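Local coordinates for protein kirola (Actinidia deliciosa, PDB 4IGV) that is a kiwifruit allergen of unsettled physiological role that, like its PR-10 relatives, probably binds small apolar molecules in an internal cavity, at residues 71-76 with 81-86; 101-106 with 112-117. All coordinates share one frame; numbering follows the deposited sequence. Where two conformers were deposited one is given.

Contact 1: residues 71-76 with 81-86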
loop_
_atom_site.group_PDB
_atom_site.type_symbol
_atom_site.label_atom_id
_atom_site.label_comp_id
_atom_site.label_asym_id
_atom_site.label_seq_id
_atom_site.Cartn_x
_atom_site.Cartn_y
_atom_site.Cartn_z
ATOM N N ASP A 71 -3.833 -4.962 8.631
ATOM C CA ASP A 71 -4.631 -5.017 7.411
ATOM C C ASP A 71 -5.019 -6.431 7.064
ATOM O O ASP A 71 -4.277 -7.377 7.405
ATOM C CB ASP A 71 -3.865 -4.539 6.174
ATOM C CG ASP A 71 -3.460 -3.100 6.188
ATOM O OD1 ASP A 71 -3.553 -2.406 7.214
ATOM O OD2 ASP A 71 -2.965 -2.655 5.099
ATOM N N ILE A 72 -6.174 -6.579 6.400
ATOM C CA ILE A 72 -6.565 -7.819 5.743
ATOM C C ILE A 72 -6.434 -7.644 4.240
ATOM O O ILE A 72 -6.711 -6.581 3.694
ATOM C CB ILE A 72 -8.013 -8.319 6.151
ATOM C CG1 ILE A 72 -8.372 -9.647 5.476
ATOM C CG2 ILE A 72 -9.083 -7.282 5.864
ATOM C CD1 ILE A 72 -9.541 -10.387 6.163
ATOM N N VAL A 73 -5.979 -8.690 3.563
ATOM C CA VAL A 73 -5.988 -8.687 2.097
ATOM C C VAL A 73 -7.408 -9.075 1.697
ATOM O O VAL A 73 -7.829 -10.234 1.851
ATOM C CB VAL A 73 -4.983 -9.626 1.524
ATOM C CG1 VAL A 73 -5.153 -9.657 -0.027
ATOM C CG2 VAL A 73 -3.545 -9.182 1.871
ATOM N N GLU A 74 -8.197 -8.111 1.251
ATOM C CA GLU A 74 -9.614 -8.294 0.943
ATOM C C GLU A 74 -9.809 -8.882 -0.441
ATOM O O GLU A 74 -10.861 -9.474 -0.676
ATOM C CB GLU A 74 -10.293 -6.905 1.044
ATOM C CG GLU A 74 -11.558 -6.558 0.427
ATOM C CD GLU A 74 -12.029 -5.170 0.962
ATOM O OE1 GLU A 74 -12.045 -4.962 2.196
ATOM O OE2 GLU A 74 -12.488 -4.382 0.158
ATOM N N ALA A 75 -8.921 -8.601 -1.374
ATOM C CA ALA A 75 -9.084 -9.014 -2.761
ATOM C C ALA A 75 -7.775 -9.116 -3.457
ATOM O O ALA A 75 -6.847 -8.347 -3.175
ATOM C CB ALA A 75 -10.008 -8.000 -3.494
ATOM N N ILE A 76 -7.724 -10.027 -4.398
ATOM C CA ILE A 76 -6.616 -10.215 -5.327
ATOM C C ILE A 76 -7.155 -10.458 -6.699
ATOM O O ILE A 76 -8.102 -11.253 -6.822
ATOM C CB ILE A 76 -5.709 -11.377 -4.932
ATOM C CG1 ILE A 76 -4.992 -11.031 -3.649
ATOM C CG2 ILE A 76 -4.709 -11.774 -6.056
ATOM C CD1 ILE A 76 -4.092 -12.098 -3.111
ATOM N N LYS A 81 -3.232 -7.692 -11.958
ATOM C CA LYS A 81 -2.175 -7.420 -11.018
ATOM C C LYS A 81 -2.626 -6.425 -9.931
ATOM O O LYS A 81 -2.008 -5.374 -9.734
ATOM C CB LYS A 81 -0.891 -6.998 -11.721
ATOM C CG LYS A 81 -0.362 -7.971 -12.707
ATOM C CD LYS A 81 0.951 -7.451 -13.294
ATOM C CE LYS A 81 1.501 -8.369 -14.402
ATOM N NZ LYS A 81 0.552 -8.563 -15.535
ATOM N N SER A 82 -3.736 -6.751 -9.285
ATOM C CA SER A 82 -4.296 -5.918 -8.244
ATOM C C SER A 82 -4.362 -6.631 -6.911
ATOM O O SER A 82 -4.613 -7.846 -6.854
ATOM C CB SER A 82 -5.699 -5.466 -8.675
ATOM O OG SER A 82 -6.251 -4.552 -7.757
ATOM N N VAL A 83 -4.156 -5.868 -5.853
ATOM C CA VAL A 83 -4.312 -6.372 -4.482
ATOM C C VAL A 83 -4.951 -5.266 -3.669
ATOM O O VAL A 83 -4.622 -4.082 -3.829
ATOM C CB VAL A 83 -3.013 -6.933 -3.916
ATOM C CG1 VAL A 83 -1.895 -5.906 -3.983
ATOM C CG2 VAL A 83 -3.239 -7.477 -2.446
ATOM N N THR A 84 -5.954 -5.640 -2.877
ATOM C CA THR A 84 -6.711 -4.725 -2.050
ATOM C C THR A 84 -6.495 -5.037 -0.566
ATOM O O THR A 84 -6.730 -6.158 -0.112
ATOM C CB THR A 84 -8.210 -4.791 -2.337
ATOM O OG1 THR A 84 -8.435 -4.506 -3.727
ATOM C CG2 THR A 84 -9.008 -3.823 -1.478
ATOM N N PHE A 85 -6.038 -4.016 0.155
ATOM C CA PHE A 85 -5.771 -4.075 1.594
ATOM C C PHE A 85 -6.827 -3.276 2.346
ATOM O O PHE A 85 -7.140 -2.133 1.992
ATOM C CB PHE A 85 -4.440 -3.442 1.880
ATOM C CG PHE A 85 -3.267 -4.117 1.222
ATOM C CD1 PHE A 85 -2.628 -5.188 1.819
ATOM C CD2 PHE A 85 -2.812 -3.674 0.013
ATOM C CE1 PHE A 85 -1.524 -5.823 1.167
ATOM C CE2 PHE A 85 -1.715 -4.286 -0.642
ATOM C CZ PHE A 85 -1.085 -5.361 -0.059
ATOM N N LYS A 86 -7.478 -3.904 3.320
ATOM C CA LYS A 86 -8.422 -3.228 4.210
ATOM C C LYS A 86 -7.724 -2.970 5.548
ATOM O O LYS A 86 -7.298 -3.917 6.176
ATOM C CB LYS A 86 -9.699 -4.053 4.430
ATOM C CG LYS A 86 -10.615 -3.471 5.486
ATOM C CD LYS A 86 -11.847 -4.366 5.656
ATOM C CE LYS A 86 -12.659 -3.944 6.813
ATOM N NZ LYS A 86 -13.740 -4.965 6.923
#
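The hairpin of strands 65-77 and 82-88 carries a classic beta bulge, at which Glu74 and Ala75 both face Thr84, an example of how one extra residue shifts an antiparallel register. Ile72 and Lys86 exchange two backbone hydrogen bonds, the shorter from Lys86 N to Ile72 O at 2.8 Å. At the bulge Thr84 is gripped by two residues rather than one: its O receives Glu74 N at 2.8 Å, in a bent bond (142° at the hydrogen), while its N donates to Ala75 O. Glu74, one of the two bulge residues, directs its CB toward the other strand. With CG anti to the backbone N (chi1 160°), its extended chain passes over Thr84 CG2 and brings OE1 within 3.4 Å of Lys86 CB; the charged ends remain separated, OE1 lying 5.0 Å from Lys86 NZ. In one of its two conformers, Ile72 CG2 lies alongside the same lysine stem. On the other face one conformer of Val83 rests CG2 against Val73 CG1, and Val73 CG2 meets Phe85 CE1 at 4.0 Å. Ile76 continues this apolar row and touches Tyr21 of helix 17-25. Such a bulged hairpin belongs to the curved antiparallel sheet of the Bet v 1 fold.

Contact 2: residues 101-106 with 112-117; sequences IIVQVD and NSVTWT
Thr117 packs against Ile102, Thr115 faces Gln104, and Asp106 meets Ser113: three hydrogen-bonded pairs on a face that is polar apart from Ile102. Each pair exchanges two backbone bonds, and that from Thr115 N to Gln104 O is nearly straight (2.8 Å, 174°). Thr117 has the most surface buried by the contact (67 Å²), ahead of Asp106 and Thr115, and sets its CB 4.1 Å from Ile102 CB. Thr115 has its hydroxyl beside the backbone N (chi1 -63°), which brings OG1 to 2.8 Å from a water. That water also hydrogen-bonds to Gln104 O and to Ser113 OG, so it bridges the two strands. Asp106 sets its CB 3.5 Å from Ser113 OG, and its carboxylate is held by its own strand: Gln104, bent at chi2, sends NE2 to Asp106 OD1 at 2.8 Å. The same NE2 also bonds to Thr80 O. The acid oxygen lies in the amide plane of Gln104, whereas NE2 approaches it from above the carboxylate plane. Ser113 OG is held further by Gln10. The opposite face is apolar. In one of its two conformers, Val103 CG2 sits over the six-membered ring of Trp116, 4.1 Å from its centroid, in a CH-pi contact, while Ile101 CG2 comes to the ring edge, 3.8 Å from Trp116 CE3. Trp116 NE1 bonds to Thr141 of helix 131-145, and Phe24 of helix 17-25 meets the indole almost at right angles. Phe20 of that helix touches Val105 and Val114, while strands 82-88 and 4-12 flank the hairpin on its two sides.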
loop_
_atom_site.group_PDB
_atom_site.type_symbol
_atom_site.label_atom_id
_atom_site.label_comp_id
_atom_site.label_asym_id
_atom_site.label_seq_id
_atom_site.Cartn_x
_atom_site.Cartn_y
_atom_site.Cartn_z
ATOM N N ILE A 101 -6.982 0.312 0.559
ATOM C CA ILE A 101 -5.924 0.699 -0.354
ATOM C C ILE A 101 -5.809 -0.373 -1.421
ATOM O O ILE A 101 -5.646 -1.539 -1.136
ATOM C CB ILE A 101 -4.564 0.809 0.361
ATOM C CG1 ILE A 101 -4.642 1.930 1.413
ATOM C CG2 ILE A 101 -3.401 1.100 -0.652
ATOM C CD1 ILE A 101 -3.352 2.079 2.251
ATOM N N ILE A 102 -5.939 0.036 -2.663
ATOM C CA ILE A 102 -5.800 -0.855 -3.825
ATOM C C ILE A 102 -4.540 -0.504 -4.551
ATOM O O ILE A 102 -4.298 0.680 -4.872
ATOM C CB ILE A 102 -6.988 -0.725 -4.789
ATOM C CG1 ILE A 102 -8.319 -0.837 -4.085
ATOM C CG2 ILE A 102 -6.872 -1.777 -5.882
ATOM C CD1 ILE A 102 -9.500 -0.450 -5.026
ATOM N N VAL A 103 -3.703 -1.498 -4.785
ATOM C CA VAL A 103 -2.475 -1.349 -5.589
ATOM C C VAL A 103 -2.709 -2.157 -6.864
ATOM O O VAL A 103 -3.041 -3.317 -6.813
ATOM C CB VAL A 103 -1.211 -1.921 -4.885
ATOM C CG1 VAL A 103 0.041 -1.467 -5.670
ATOM C CG2 VAL A 103 -1.119 -1.499 -3.439
ATOM N N GLN A 104 -2.562 -1.523 -8.015
ATOM C CA GLN A 104 -2.775 -2.206 -9.283
ATOM C C GLN A 104 -1.664 -1.866 -10.259
ATOM O O GLN A 104 -1.372 -0.690 -10.472
ATOM C CB GLN A 104 -4.147 -1.781 -9.868
ATOM C CG GLN A 104 -4.534 -2.585 -11.042
ATOM C CD GLN A 104 -4.134 -1.970 -12.352
ATOM O OE1 GLN A 104 -4.263 -0.742 -12.545
ATOM N NE2 GLN A 104 -3.662 -2.803 -13.284
ATOM N N VAL A 105 -1.059 -2.873 -10.837
ATOM C CA VAL A 105 0.146 -2.734 -11.665
ATOM C C VAL A 105 -0.197 -3.042 -13.117
ATOM O O VAL A 105 -0.745 -4.090 -13.425
ATOM C CB VAL A 105 1.275 -3.683 -11.176
ATOM C CG1 VAL A 105 2.571 -3.386 -12.007
ATOM C CG2 VAL A 105 1.506 -3.479 -9.670
ATOM N N ASP A 106 0.105 -2.109 -14.013
ATOM C CA ASP A 106 -0.048 -2.327 -15.423
ATOM C C ASP A 106 1.270 -2.727 -16.010
ATOM O O ASP A 106 2.240 -1.960 -15.923
ATOM C CB ASP A 106 -0.465 -1.050 -16.096
ATOM C CG ASP A 106 -1.870 -0.698 -15.843
ATOM O OD1 ASP A 106 -2.719 -1.607 -15.636
ATOM O OD2 ASP A 106 -2.159 0.530 -15.905
ATOM N N ASN A 112 5.226 0.373 -17.780
ATOM C CA ASN A 112 4.870 -0.209 -16.521
ATOM C C ASN A 112 4.373 0.963 -15.678
ATOM O O ASN A 112 5.006 2.040 -15.659
ATOM C CB ASN A 112 6.109 -0.817 -15.820
ATOM C CG ASN A 112 6.751 -1.954 -16.591
ATOM O OD1 ASN A 112 6.330 -3.101 -16.449
ATOM N ND2 ASN A 112 7.724 -1.639 -17.448
ATOM N N SER A 113 3.255 0.773 -15.001
ATOM C CA SER A 113 2.807 1.759 -14.049
ATOM C C SER A 113 2.156 1.123 -12.849
ATOM O O SER A 113 1.726 -0.042 -12.892
ATOM C CB SER A 113 1.869 2.744 -14.681
ATOM O OG SER A 113 0.691 2.072 -15.063
ATOM N N VAL A 114 2.070 1.884 -11.772
ATOM C CA VAL A 114 1.422 1.477 -10.524
ATOM C C VAL A 114 0.359 2.492 -10.183
ATOM O O VAL A 114 0.654 3.715 -10.172
ATOM C CB VAL A 114 2.492 1.373 -9.399
ATOM C CG1 VAL A 114 1.818 0.939 -8.070
ATOM C CG2 VAL A 114 3.629 0.422 -9.795
ATOM N N THR A 115 -0.857 2.026 -9.958
ATOM C CA THR A 115 -1.910 2.898 -9.556
ATOM C C THR A 115 -2.289 2.592 -8.124
ATOM O O THR A 115 -2.591 1.438 -7.777
ATOM C CB THR A 115 -3.135 2.700 -10.455
ATOM O OG1 THR A 115 -2.766 3.063 -11.784
ATOM C CG2 THR A 115 -4.270 3.676 -10.027
ATOM N N TRP A 116 -2.295 3.637 -7.312
ATOM C CA TRP A 116 -2.701 3.561 -5.898
ATOM C C TRP A 116 -4.094 4.200 -5.781
ATOM O O TRP A 116 -4.293 5.342 -6.245
ATOM C CB TRP A 116 -1.695 4.375 -5.059
ATOM C CG TRP A 116 -0.364 3.742 -4.945
ATOM C CD1 TRP A 116 0.699 3.979 -5.735
ATOM C CD2 TRP A 116 0.085 2.851 -3.915
ATOM N NE1 TRP A 116 1.775 3.206 -5.333
ATOM C CE2 TRP A 116 1.427 2.563 -4.176
ATOM C CE3 TRP A 116 -0.492 2.357 -2.768
ATOM C CZ2 TRP A 116 2.176 1.720 -3.370
ATOM C CZ3 TRP A 116 0.235 1.511 -1.964
ATOM C CH2 TRP A 116 1.585 1.242 -2.238
ATOM N N THR A 117 -5.039 3.479 -5.212
ATOM C CA THR A 117 -6.359 3.976 -4.985
ATOM C C THR A 117 -6.704 3.837 -3.523
ATOM O O THR A 117 -6.583 2.738 -2.966
ATOM C CB THR A 117 -7.404 3.251 -5.873
ATOM O OG1 THR A 117 -7.096 3.370 -7.234
ATOM C CG2 THR A 117 -8.831 3.810 -5.633
HETATM O O HOH W 1 -1.532 0.940 -13.045
#

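In the fold
From the N terminus the chain lays down edge strand 4-12 and helix 17-25 before reaching either hairpin. Contact 1 then closes the short turn between strands 65-77 and 82-88, and contact 2 closes a similar turn between 96-107 and 112-122. The two follow in series, neither nesting nor crossing. They lie side by side because 82-88 and 96-107 are neighbours in the sheet: probable hydrogen bonds join Phe85 N to Ile101 O and Lys81 O to Val105 N, and Lys81 NZ bonds to Thr107. Four consecutive strands thus lie together, with 55-62 and 39-46 beyond one side; on the other, 112-122 comes back to lie antiparallel to 4-12. Helix 17-25 touches both hairpins.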